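Local atomic coordinates of porin (Pseudomonas aeruginosa, PDB entry 3T24), a protein that forms a channel through the bacterial outer membrane, probably for the uptake of small carboxylate-bearing solutes. Residues Y218-L223 and R242-T247; F298-D303 and Y387-L392; M331-K336 and E353-I358. All coordinates share one frame; numbering follows the deposited sequence.

Contact 1 (Y218-L223 and R242-T247); sequences YKQHYL and RWARST
Gln220 holds CG anti to its backbone N (chi1 -178°) and runs extended beyond it, while Ser246 turns OG beside its own backbone N; together these torsions bring the amide over to the hydroxyl of the neighbouring strand. Gln220 NE2 donates to Ser246 OG at 2.8 Å, nearly straight and in the plane of the amide. The same NE2 also donates to the carbonyl of Ala286, in a loop, so the strand pair and the loop share one amide nitrogen. Two residues along on this face, the Tyr222 ring lies over Ala244: CB of Ala244 sits 3.7 Å from the ring centroid, a CH-pi contact shifted toward CD1 and CE1. The far rim, CE2, meets CB of Arg242, whose extended chain carries the guanidinium on to Asp240 and against the Tyr294 ring.

Lys219, His221 and Leu223 stand on the other face with Thr247, Arg245 and Trp243. Leu223 CD1 touches the edge of the Trp243 indole at CE3, 4.2 Å away, and a detergent molecule lies against Leu223 too. Lys219 runs alongside Thr247 and carries NZ past its CG2 to the carbonyl of Asp248.

Six backbone bonds stitch the antiparallel hairpin of strands 218-230 and 235-248, two each at Lys219-Thr247, His221-Arg245 and Leu223-Trp243; Leu223 N to Trp243 O, at 2.7 Å, is almost linear at 176°. The Gln220-Ser246 bond is buried toward the loops. The other face is mixed: Lys219, His221 (to Tyr209) and Arg245 (to Asp255) make one end polar, while detergent at the apolar Leu223-Trp243 end is consistent with a lipid-facing wall there.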
loop_
_atom_site.group_PDB
_atom_site.type_symbol
_atom_site.label_atom_id
_atom_site.label_comp_id
_atom_site.label_asym_id
_atom_site.label_seq_id
_atom_site.Cartn_x
_atom_site.Cartn_y
_atom_site.Cartn_z
ATOM N N TYR A 218 -13.978 -8.717 -10.449
ATOM C CA TYR A 218 -12.877 -9.625 -10.755
ATOM C C TYR A 218 -12.617 -10.655 -9.671
ATOM O O TYR A 218 -13.007 -10.488 -8.497
ATOM C CB TYR A 218 -11.582 -8.828 -11.001
ATOM C CG TYR A 218 -10.981 -8.168 -9.759
ATOM C CD1 TYR A 218 -10.092 -8.858 -8.941
ATOM C CD2 TYR A 218 -11.311 -6.859 -9.408
ATOM C CE1 TYR A 218 -9.547 -8.277 -7.834
ATOM C CE2 TYR A 218 -10.747 -6.250 -8.298
ATOM C CZ TYR A 218 -9.876 -6.973 -7.510
ATOM O OH TYR A 218 -9.315 -6.384 -6.408
ATOM N N LYS A 219 -11.940 -11.719 -10.085
ATOM C CA LYS A 219 -11.371 -12.709 -9.185
ATOM C C LYS A 219 -9.879 -12.667 -9.410
ATOM O O LYS A 219 -9.412 -12.476 -10.535
ATOM C CB LYS A 219 -11.839 -14.116 -9.544
ATOM C CG LYS A 219 -13.308 -14.271 -9.778
ATOM C CD LYS A 219 -13.666 -15.743 -9.899
ATOM C CE LYS A 219 -14.848 -15.930 -10.821
ATOM N NZ LYS A 219 -14.478 -15.574 -12.224
ATOM N N GLN A 220 -9.115 -12.901 -8.359
ATOM C CA GLN A 220 -7.677 -12.838 -8.487
ATOM C C GLN A 220 -7.044 -13.905 -7.606
ATOM O O GLN A 220 -7.453 -14.096 -6.456
ATOM C CB GLN A 220 -7.195 -11.456 -8.078
ATOM C CG GLN A 220 -5.694 -11.221 -8.204
ATOM C CD GLN A 220 -5.338 -9.787 -7.850
ATOM O OE1 GLN A 220 -5.037 -9.481 -6.696
ATOM N NE2 GLN A 220 -5.412 -8.895 -8.835
ATOM N N HIS A 221 -6.067 -14.608 -8.177
ATOM C CA HIS A 221 -5.231 -15.553 -7.445
ATOM C C HIS A 221 -3.832 -14.965 -7.432
ATOM O O HIS A 221 -3.293 -14.603 -8.485
ATOM C CB HIS A 221 -5.221 -16.931 -8.131
ATOM C CG HIS A 221 -6.574 -17.569 -8.202
ATOM N ND1 HIS A 221 -6.933 -18.643 -7.418
ATOM C CD2 HIS A 221 -7.668 -17.256 -8.936
ATOM C CE1 HIS A 221 -8.188 -18.977 -7.674
ATOM N NE2 HIS A 221 -8.652 -18.153 -8.595
ATOM N N TYR A 222 -3.262 -14.833 -6.242
ATOM C CA TYR A 222 -1.938 -14.262 -6.106
ATOM C C TYR A 222 -1.003 -15.308 -5.532
ATOM O O TYR A 222 -1.265 -15.850 -4.461
ATOM C CB TYR A 222 -1.969 -13.047 -5.175
ATOM C CG TYR A 222 -1.060 -11.947 -5.628
ATOM C CD1 TYR A 222 -1.579 -10.745 -6.133
ATOM C CD2 TYR A 222 0.317 -12.102 -5.576
ATOM C CE1 TYR A 222 -0.746 -9.730 -6.568
ATOM C CE2 TYR A 222 1.162 -11.097 -6.022
ATOM C CZ TYR A 222 0.626 -9.913 -6.522
ATOM O OH TYR A 222 1.466 -8.912 -6.958
ATOM N N LEU A 223 0.086 -15.598 -6.228
ATOM C CA LEU A 223 1.082 -16.507 -5.673
ATOM C C LEU A 223 2.342 -15.743 -5.321
ATOM O O LEU A 223 2.749 -14.840 -6.038
ATOM C CB LEU A 223 1.413 -17.641 -6.637
ATOM C CG LEU A 223 0.433 -18.806 -6.791
ATOM C CD1 LEU A 223 -0.849 -18.338 -7.438
ATOM C CD2 LEU A 223 1.066 -19.905 -7.632
ATOM N N ARG A 242 6.572 -12.958 -7.507
ATOM C CA ARG A 242 5.128 -12.779 -7.429
ATOM C C ARG A 242 4.454 -13.070 -8.755
ATOM O O ARG A 242 5.008 -12.794 -9.822
ATOM C CB ARG A 242 4.814 -11.330 -7.075
ATOM C CG ARG A 242 5.516 -10.817 -5.832
ATOM C CD ARG A 242 5.081 -9.395 -5.564
ATOM N NE ARG A 242 5.787 -8.804 -4.438
ATOM C CZ ARG A 242 5.613 -7.550 -4.042
ATOM N NH1 ARG A 242 4.752 -6.753 -4.677
ATOM N NH2 ARG A 242 6.292 -7.094 -3.004
ATOM N N TRP A 243 3.237 -13.593 -8.691
ATOM C CA TRP A 243 2.480 -13.863 -9.904
ATOM C C TRP A 243 1.001 -13.885 -9.594
ATOM O O TRP A 243 0.566 -14.567 -8.681
ATOM C CB TRP A 243 2.908 -15.202 -10.510
ATOM C CG TRP A 243 2.284 -15.445 -11.830
ATOM C CD1 TRP A 243 2.725 -14.996 -13.046
ATOM C CD2 TRP A 243 1.092 -16.189 -12.086
ATOM N NE1 TRP A 243 1.885 -15.426 -14.042
ATOM C CE2 TRP A 243 0.875 -16.161 -13.481
ATOM C CE3 TRP A 243 0.192 -16.885 -11.275
ATOM C CZ2 TRP A 243 -0.209 -16.793 -14.078
ATOM C CZ3 TRP A 243 -0.880 -17.512 -11.865
ATOM C CH2 TRP A 243 -1.076 -17.462 -13.256
ATOM N N ALA A 244 0.226 -13.117 -10.347
ATOM C CA ALA A 244 -1.197 -12.992 -10.064
ATOM C C ALA A 244 -1.996 -13.151 -11.341
ATOM O O ALA A 244 -1.661 -12.569 -12.371
ATOM C CB ALA A 244 -1.498 -11.640 -9.437
ATOM N N ARG A 245 -3.057 -13.941 -11.253
ATOM C CA ARG A 245 -3.994 -14.107 -12.342
ATOM C C ARG A 245 -5.292 -13.433 -11.904
ATOM O O ARG A 245 -5.845 -13.750 -10.838
ATOM C CB ARG A 245 -4.198 -15.605 -12.626
ATOM C CG ARG A 245 -5.284 -15.956 -13.637
ATOM C CD ARG A 245 -5.077 -15.142 -14.887
ATOM N NE ARG A 245 -5.881 -15.575 -16.027
ATOM C CZ ARG A 245 -6.308 -14.744 -16.972
ATOM N NH1 ARG A 245 -6.015 -13.452 -16.888
ATOM N NH2 ARG A 245 -7.032 -15.194 -17.990
ATOM N N SER A 246 -5.752 -12.474 -12.705
ATOM C CA SER A 246 -7.010 -11.800 -12.426
ATOM C C SER A 246 -7.944 -12.080 -13.583
ATOM O O SER A 246 -7.518 -12.130 -14.729
ATOM C CB SER A 246 -6.838 -10.289 -12.255
ATOM O OG SER A 246 -5.755 -9.970 -11.407
ATOM N N THR A 247 -9.223 -12.249 -13.276
ATOM C CA THR A 247 -10.185 -12.685 -14.261
ATOM C C THR A 247 -11.481 -11.949 -13.940
ATOM O O THR A 247 -11.678 -11.490 -12.815
ATOM C CB THR A 247 -10.335 -14.209 -14.154
ATOM O OG1 THR A 247 -10.220 -14.788 -15.448
ATOM C CG2 THR A 247 -11.651 -14.615 -13.515
#

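Contact 2 (F298-D303 and Y387-L392); sequences FIQIGD and YDENRL. With SO4 (sulfate ion), chain F.
Glu389 OE2 is gripped by three N-H groups, one from Gln300 across the contact and two from Arg391 on its own strand. Gln300 NE2 comes to Glu389 OE2 at 3.2 Å, a long but nearly straight bond (172°), lying in the amide plane and meeting the oxygen on its anti side. Arg391 reaches Glu389 OE2 side-on with NE at 3.0 Å and NH2 at 2.9 Å, both from above the carboxylate plane, in a salt bridge. Gln300 can reach this far because CG is anti to its backbone N (chi1 -174°) and the chain beyond is extended. Its amide stands almost perpendicular to the guanidinium, 88° between the planes, with NE2 near the guanidinium edge. The other carboxylate oxygen, OE1, pairs with Arg26, so the acid sits between two arginines and would be expected to stay ionised.

Residues 298-303 belong to the long loop between strands 270-280 and 310-319, and 387-392 to strand 386-399 of the OprD-family beta barrel. The loop therefore meets a wall strand far along the chain, an arrangement consistent with a loop folded into the channel. Backbone N-H groups of Ile301 and Gly302 bind Glu353, so the wall also holds the loop at its main chain.

Beside the polar cluster, Ile301 and Tyr387 run antiparallel alongside each other, CG2 of Ile301 lying 3.5 Å from CZ of Tyr387, and CD1 reaches the CE2 side. On the other edge of the Arg391 guanidinium a sulfate, most likely carried in from the crystallisation medium, takes Arg391 NH1 through O2 at 2.7 Å; Ser130, Arg131 and Arg163 bind this ion as well.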
loop_
_atom_site.group_PDB
_atom_site.type_symbol
_atom_site.label_atom_id
_atom_site.label_comp_id
_atom_site.label_asym_id
_atom_site.label_seq_id
_atom_site.Cartn_x
_atom_site.Cartn_y
_atom_site.Cartn_z
ATOM N N PHE A 298 5.280 -0.553 -8.590
ATOM C CA PHE A 298 4.389 0.484 -8.145
ATOM C C PHE A 298 5.218 1.422 -7.291
ATOM O O PHE A 298 5.769 1.006 -6.276
ATOM C CB PHE A 298 3.260 -0.136 -7.319
ATOM C CG PHE A 298 2.519 0.852 -6.470
ATOM C CD1 PHE A 298 1.717 1.814 -7.055
ATOM C CD2 PHE A 298 2.631 0.819 -5.082
ATOM C CE1 PHE A 298 1.019 2.735 -6.273
ATOM C CE2 PHE A 298 1.932 1.721 -4.292
ATOM C CZ PHE A 298 1.119 2.697 -4.902
ATOM N N ILE A 299 5.302 2.687 -7.697
ATOM C CA ILE A 299 6.115 3.674 -6.980
ATOM C C ILE A 299 5.350 4.979 -6.755
ATOM O O ILE A 299 4.130 4.957 -6.603
ATOM C CB ILE A 299 7.484 3.919 -7.674
ATOM C CG1 ILE A 299 7.306 4.380 -9.136
ATOM C CG2 ILE A 299 8.313 2.646 -7.597
ATOM C CD1 ILE A 299 8.627 4.776 -9.839
ATOM N N GLN A 300 6.038 6.118 -6.740
ATOM C CA GLN A 300 5.362 7.312 -6.245
ATOM C C GLN A 300 4.232 7.761 -7.144
ATOM O O GLN A 300 3.136 8.041 -6.670
ATOM C CB GLN A 300 6.325 8.469 -5.954
ATOM C CG GLN A 300 5.633 9.678 -5.306
ATOM C CD GLN A 300 6.626 10.757 -4.846
ATOM O OE1 GLN A 300 7.787 10.465 -4.512
ATOM N NE2 GLN A 300 6.174 12.013 -4.840
ATOM N N ILE A 301 4.479 7.833 -8.447
ATOM C CA ILE A 301 3.434 8.358 -9.322
ATOM C C ILE A 301 2.754 7.266 -10.121
ATOM O O ILE A 301 1.528 7.189 -10.127
ATOM C CB ILE A 301 3.950 9.434 -10.265
ATOM C CG1 ILE A 301 4.500 10.636 -9.478
ATOM C CG2 ILE A 301 2.834 9.874 -11.176
ATOM C CD1 ILE A 301 5.176 11.718 -10.379
ATOM N N GLY A 302 3.552 6.412 -10.761
ATOM C CA GLY A 302 3.028 5.377 -11.634
ATOM C C GLY A 302 3.041 3.975 -11.047
ATOM O O GLY A 302 3.904 3.623 -10.240
ATOM N N ASP A 303 2.067 3.164 -11.438
ATOM C CA ASP A 303 2.083 1.761 -11.044
ATOM C C ASP A 303 2.590 0.821 -12.157
ATOM O O ASP A 303 2.748 -0.382 -11.950
ATOM C CB ASP A 303 0.720 1.328 -10.511
ATOM C CG ASP A 303 -0.368 1.441 -11.529
ATOM O OD1 ASP A 303 -0.083 1.684 -12.724
ATOM O OD2 ASP A 303 -1.534 1.265 -11.127
ATOM N N TYR A 387 4.042 14.941 -15.201
ATOM C CA TYR A 387 4.228 15.865 -14.084
ATOM C C TYR A 387 5.320 15.510 -13.099
ATOM O O TYR A 387 5.751 14.368 -13.023
ATOM C CB TYR A 387 2.921 16.128 -13.344
ATOM C CG TYR A 387 2.210 14.904 -12.839
ATOM C CD1 TYR A 387 1.359 14.181 -13.669
ATOM C CD2 TYR A 387 2.351 14.488 -11.524
ATOM C CE1 TYR A 387 0.673 13.078 -13.204
ATOM C CE2 TYR A 387 1.666 13.370 -11.048
ATOM C CZ TYR A 387 0.824 12.681 -11.893
ATOM O OH TYR A 387 0.149 11.574 -11.440
ATOM N N ASP A 388 5.772 16.539 -12.386
ATOM C CA ASP A 388 6.624 16.420 -11.208
ATOM C C ASP A 388 5.772 16.606 -9.967
ATOM O O ASP A 388 4.720 17.247 -10.004
ATOM C CB ASP A 388 7.704 17.508 -11.200
ATOM C CG ASP A 388 8.494 17.558 -12.505
ATOM O OD1 ASP A 388 8.952 18.663 -12.893
ATOM O OD2 ASP A 388 8.653 16.492 -13.135
ATOM N N GLU A 389 6.255 16.091 -8.848
ATOM C CA GLU A 389 5.476 16.124 -7.628
ATOM C C GLU A 389 6.404 16.052 -6.438
ATOM O O GLU A 389 7.359 15.282 -6.439
ATOM C CB GLU A 389 4.495 14.951 -7.642
ATOM C CG GLU A 389 3.672 14.739 -6.416
ATOM C CD GLU A 389 2.816 13.479 -6.544
ATOM O OE1 GLU A 389 1.797 13.531 -7.264
ATOM O OE2 GLU A 389 3.168 12.434 -5.950
ATOM N N ASN A 390 6.135 16.886 -5.439
ATOM C CA ASN A 390 6.833 16.830 -4.156
ATOM C C ASN A 390 5.827 16.612 -3.037
ATOM O O ASN A 390 4.803 17.290 -2.979
ATOM C CB ASN A 390 7.612 18.127 -3.875
ATOM C CG ASN A 390 8.684 18.401 -4.911
ATOM O OD1 ASN A 390 9.809 17.903 -4.815
ATOM N ND2 ASN A 390 8.339 19.196 -5.916
ATOM N N ARG A 391 6.124 15.665 -2.159
ATOM C CA ARG A 391 5.366 15.481 -0.926
ATOM C C ARG A 391 6.251 15.728 0.281
ATOM O O ARG A 391 7.345 15.164 0.385
ATOM C CB ARG A 391 4.856 14.056 -0.805
ATOM C CG ARG A 391 4.009 13.616 -1.939
ATOM C CD ARG A 391 3.711 12.159 -1.844
ATOM N NE ARG A 391 3.081 11.733 -3.073
ATOM C CZ ARG A 391 1.910 11.125 -3.134
ATOM N NH1 ARG A 391 1.234 10.865 -2.022
ATOM N NH2 ARG A 391 1.424 10.773 -4.313
ATOM N N LEU A 392 5.764 16.545 1.205
ATOM C CA LEU A 392 6.368 16.623 2.533
ATOM C C LEU A 392 5.376 16.091 3.568
ATOM O O LEU A 392 4.235 16.555 3.651
ATOM C CB LEU A 392 6.764 18.059 2.859
ATOM C CG LEU A 392 7.750 18.252 4.033
ATOM C CD1 LEU A 392 9.142 17.804 3.546
ATOM C CD2 LEU A 392 7.758 19.739 4.454
HETATM S S SO4 F . -0.973 8.453 -3.864
HETATM O O1 SO4 F . -0.192 7.229 -4.031
HETATM O O2 SO4 F . -0.722 9.050 -2.555
HETATM O O3 SO4 F . -0.622 9.459 -4.858
HETATM O O4 SO4 F . -2.386 8.093 -3.995
#

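Contact 3 (M331-K336 and E353-I358); sequences MTRYVK and ERDMDI. With SO4 (sulfate ion), chain I.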
loop_
_atom_site.group_PDB
_atom_site.type_symbol
_atom_site.label_atom_id
_atom_site.label_comp_id
_atom_site.label_asym_id
_atom_site.label_seq_id
_atom_site.Cartn_x
_atom_site.Cartn_y
_atom_site.Cartn_z
ATOM N N MET A 331 16.854 7.317 -0.283
ATOM C CA MET A 331 16.421 6.308 -1.226
ATOM C C MET A 331 16.239 6.973 -2.573
ATOM O O MET A 331 15.780 8.108 -2.653
ATOM C CB MET A 331 15.118 5.631 -0.760
ATOM C CG MET A 331 14.652 4.489 -1.678
ATOM S SD MET A 331 13.922 5.014 -3.260
ATOM C CE MET A 331 12.295 5.530 -2.724
ATOM N N THR A 332 16.632 6.280 -3.633
ATOM C CA THR A 332 16.302 6.725 -4.977
ATOM C C THR A 332 16.015 5.521 -5.854
ATOM O O THR A 332 16.595 4.452 -5.672
ATOM C CB THR A 332 17.399 7.611 -5.610
ATOM O OG1 THR A 332 16.898 8.175 -6.827
ATOM C CG2 THR A 332 18.663 6.811 -5.912
ATOM N N ARG A 333 15.096 5.692 -6.791
ATOM C CA ARG A 333 14.764 4.619 -7.705
ATOM C C ARG A 333 14.364 5.142 -9.074
ATOM O O ARG A 333 13.900 6.277 -9.233
ATOM C CB ARG A 333 13.644 3.745 -7.137
ATOM C CG ARG A 333 12.359 4.497 -6.910
ATOM C CD ARG A 333 11.375 3.720 -6.067
ATOM N NE ARG A 333 10.280 4.580 -5.618
ATOM C CZ ARG A 333 9.461 4.259 -4.624
ATOM N NH1 ARG A 333 9.621 3.104 -3.994
ATOM N NH2 ARG A 333 8.490 5.079 -4.257
ATOM N N TYR A 334 14.546 4.276 -10.061
ATOM C CA TYR A 334 14.247 4.592 -11.441
ATOM C C TYR A 334 13.445 3.447 -12.024
ATOM O O TYR A 334 13.780 2.279 -11.834
ATOM C CB TYR A 334 15.546 4.778 -12.207
ATOM C CG TYR A 334 15.385 4.920 -13.703
ATOM C CD1 TYR A 334 15.670 3.855 -14.556
ATOM C CD2 TYR A 334 14.954 6.116 -14.269
ATOM C CE1 TYR A 334 15.529 3.981 -15.932
ATOM C CE2 TYR A 334 14.808 6.246 -15.650
ATOM C CZ TYR A 334 15.097 5.175 -16.469
ATOM O OH TYR A 334 14.969 5.300 -17.830
ATOM N N VAL A 335 12.364 3.775 -12.712
ATOM C CA VAL A 335 11.584 2.745 -13.371
ATOM C C VAL A 335 11.274 3.091 -14.826
ATOM O O VAL A 335 10.783 4.180 -15.140
ATOM C CB VAL A 335 10.281 2.480 -12.632
ATOM C CG1 VAL A 335 9.481 1.427 -13.378
ATOM C CG2 VAL A 335 10.589 2.022 -11.225
ATOM N N LYS A 336 11.541 2.141 -15.707
ATOM C CA LYS A 336 11.321 2.350 -17.132
ATOM C C LYS A 336 10.275 1.374 -17.655
ATOM O O LYS A 336 10.417 0.158 -17.499
ATOM C CB LYS A 336 12.642 2.193 -17.895
ATOM C CG LYS A 336 12.518 2.418 -19.397
ATOM N N GLU A 353 9.829 6.910 -14.711
ATOM C CA GLU A 353 9.758 7.688 -13.493
ATOM C C GLU A 353 11.053 7.584 -12.697
ATOM O O GLU A 353 11.707 6.538 -12.681
ATOM C CB GLU A 353 8.560 7.242 -12.648
ATOM C CG GLU A 353 8.410 7.973 -11.328
ATOM C CD GLU A 353 7.153 7.570 -10.552
ATOM O OE1 GLU A 353 6.223 6.964 -11.145
ATOM O OE2 GLU A 353 7.107 7.875 -9.341
ATOM N N ARG A 354 11.421 8.685 -12.054
ATOM C CA ARG A 354 12.509 8.675 -11.094
ATOM C C ARG A 354 11.984 9.225 -9.774
ATOM O O ARG A 354 11.315 10.257 -9.770
ATOM C CB ARG A 354 13.685 9.532 -11.579
ATOM C CG ARG A 354 14.848 9.594 -10.584
ATOM C CD ARG A 354 15.943 10.538 -11.065
ATOM N NE ARG A 354 16.297 10.306 -12.468
ATOM C CZ ARG A 354 17.257 9.478 -12.874
ATOM N NH1 ARG A 354 17.972 8.798 -11.982
ATOM N NH2 ARG A 354 17.502 9.332 -14.174
ATOM N N ASP A 355 12.300 8.543 -8.671
ATOM C CA ASP A 355 11.920 8.997 -7.326
ATOM C C ASP A 355 13.134 9.234 -6.448
ATOM O O ASP A 355 14.139 8.522 -6.545
ATOM C CB ASP A 355 11.021 7.979 -6.602
ATOM C CG ASP A 355 9.716 7.757 -7.298
ATOM O OD1 ASP A 355 9.415 8.517 -8.255
ATOM O OD2 ASP A 355 8.989 6.822 -6.886
ATOM N N MET A 356 13.013 10.212 -5.559
ATOM C CA MET A 356 14.043 10.493 -4.574
ATOM C C MET A 356 13.375 10.749 -3.195
ATOM O O MET A 356 12.573 11.665 -3.047
ATOM C CB MET A 356 14.879 11.686 -5.054
ATOM C CG MET A 356 16.206 11.885 -4.341
ATOM S SD MET A 356 16.149 13.090 -2.993
ATOM C CE MET A 356 15.996 14.632 -3.893
ATOM N N ASP A 357 13.680 9.913 -2.206
ATOM C CA ASP A 357 13.143 10.084 -0.853
ATOM C C ASP A 357 14.215 10.409 0.158
ATOM O O ASP A 357 15.245 9.749 0.217
ATOM C CB ASP A 357 12.398 8.832 -0.395
ATOM C CG ASP A 357 11.125 8.596 -1.187
ATOM O OD1 ASP A 357 10.939 9.267 -2.224
ATOM O OD2 ASP A 357 10.310 7.743 -0.771
ATOM N N ILE A 358 13.966 11.436 0.957
ATOM C CA ILE A 358 14.829 11.747 2.084
ATOM C C ILE A 358 13.996 11.808 3.350
ATOM O O ILE A 358 13.004 12.522 3.411
ATOM C CB ILE A 358 15.594 13.065 1.878
ATOM C CG1 ILE A 358 16.418 12.987 0.590
ATOM C CG2 ILE A 358 16.501 13.331 3.058
ATOM C CD1 ILE A 358 17.379 14.164 0.366
HETATM S S SO4 I . 8.990 3.148 0.083
HETATM O O1 SO4 I . 8.448 3.443 -1.242
HETATM O O2 SO4 I . 10.005 4.134 0.442
HETATM O O3 SO4 I . 7.904 3.220 1.060
HETATM O O4 SO4 I . 9.589 1.814 0.092
HETATM O O HOH W 1 8.999 8.144 -3.610
#
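Arg333 meets Asp355 in a salt bridge, NE to OD2 at 2.9 Å. The acceptor oxygen is approached on its anti side, and the guanidinium and carboxylate planes stand 65° apart; NH2 adds a weak bond to the same OD2. Arg333 NH1 turns instead to a second sulfate, at O1 3.0 Å away. Met331 folds back through chi2 (-74°), which lays CE 3.5 Å above the centre of the Arg333 guanidinium; that methyl also touches the Asp357 carboxylate, 3.6 Å from OD2. A water links Asp357 OD1, to which it donates at 2.6 Å, with Arg333 NH2, the latter bond weak.

On the opposite face of the strand pair, Thr332 places OG1 anti to its backbone N (chi1 -171°) and donates to Asp355 O at 2.8 Å. Arg333 N reaches that carbonyl from the other side of its plane, so one main-chain oxygen takes two donors. Further along, Tyr334 CD2 lies over one face of the Arg354 guanidinium, 4.1 Å from NH2.

Paired backbone bonds at Met331-Asp357, Arg333-Asp355 and Val335-Glu353 hold these groups in place, in the antiparallel hairpin of strands 328-341 and 348-361. Beyond it, the Gln300 backbone N-H binds Asp355 OD2, the oxygen that takes Arg333, and Arg315 of the adjoining strand shares the sulfate. Arg333 and Arg315 lie close together, arginines interspersed with acids on the face turned to the channel; the bound sulfate suggests that the arginines can attract an anion, which would suit a carboxylate channel.

In the fold
Contacts 1 and 3 are hairpin pairings of neighbouring barrel strands, both partly buried, whereas contact 2 is a buried meeting of a loop with a wall strand. Contact 1 lies apart, about 26 and 27 Å centre to centre from the other two, and combines an amide-hydroxyl bond with an aromatic contact and a detergent-touched face. Contacts 2 and 3 are only about 9 Å apart, centre to centre, and meet directly, through the loop main chain and the acids of strand 348-361. Their chemistry is largely ionic, rich in arginines and acids, each with its own sulfate. Contact 3 is nested within the stretch of chain that contact 2 closes.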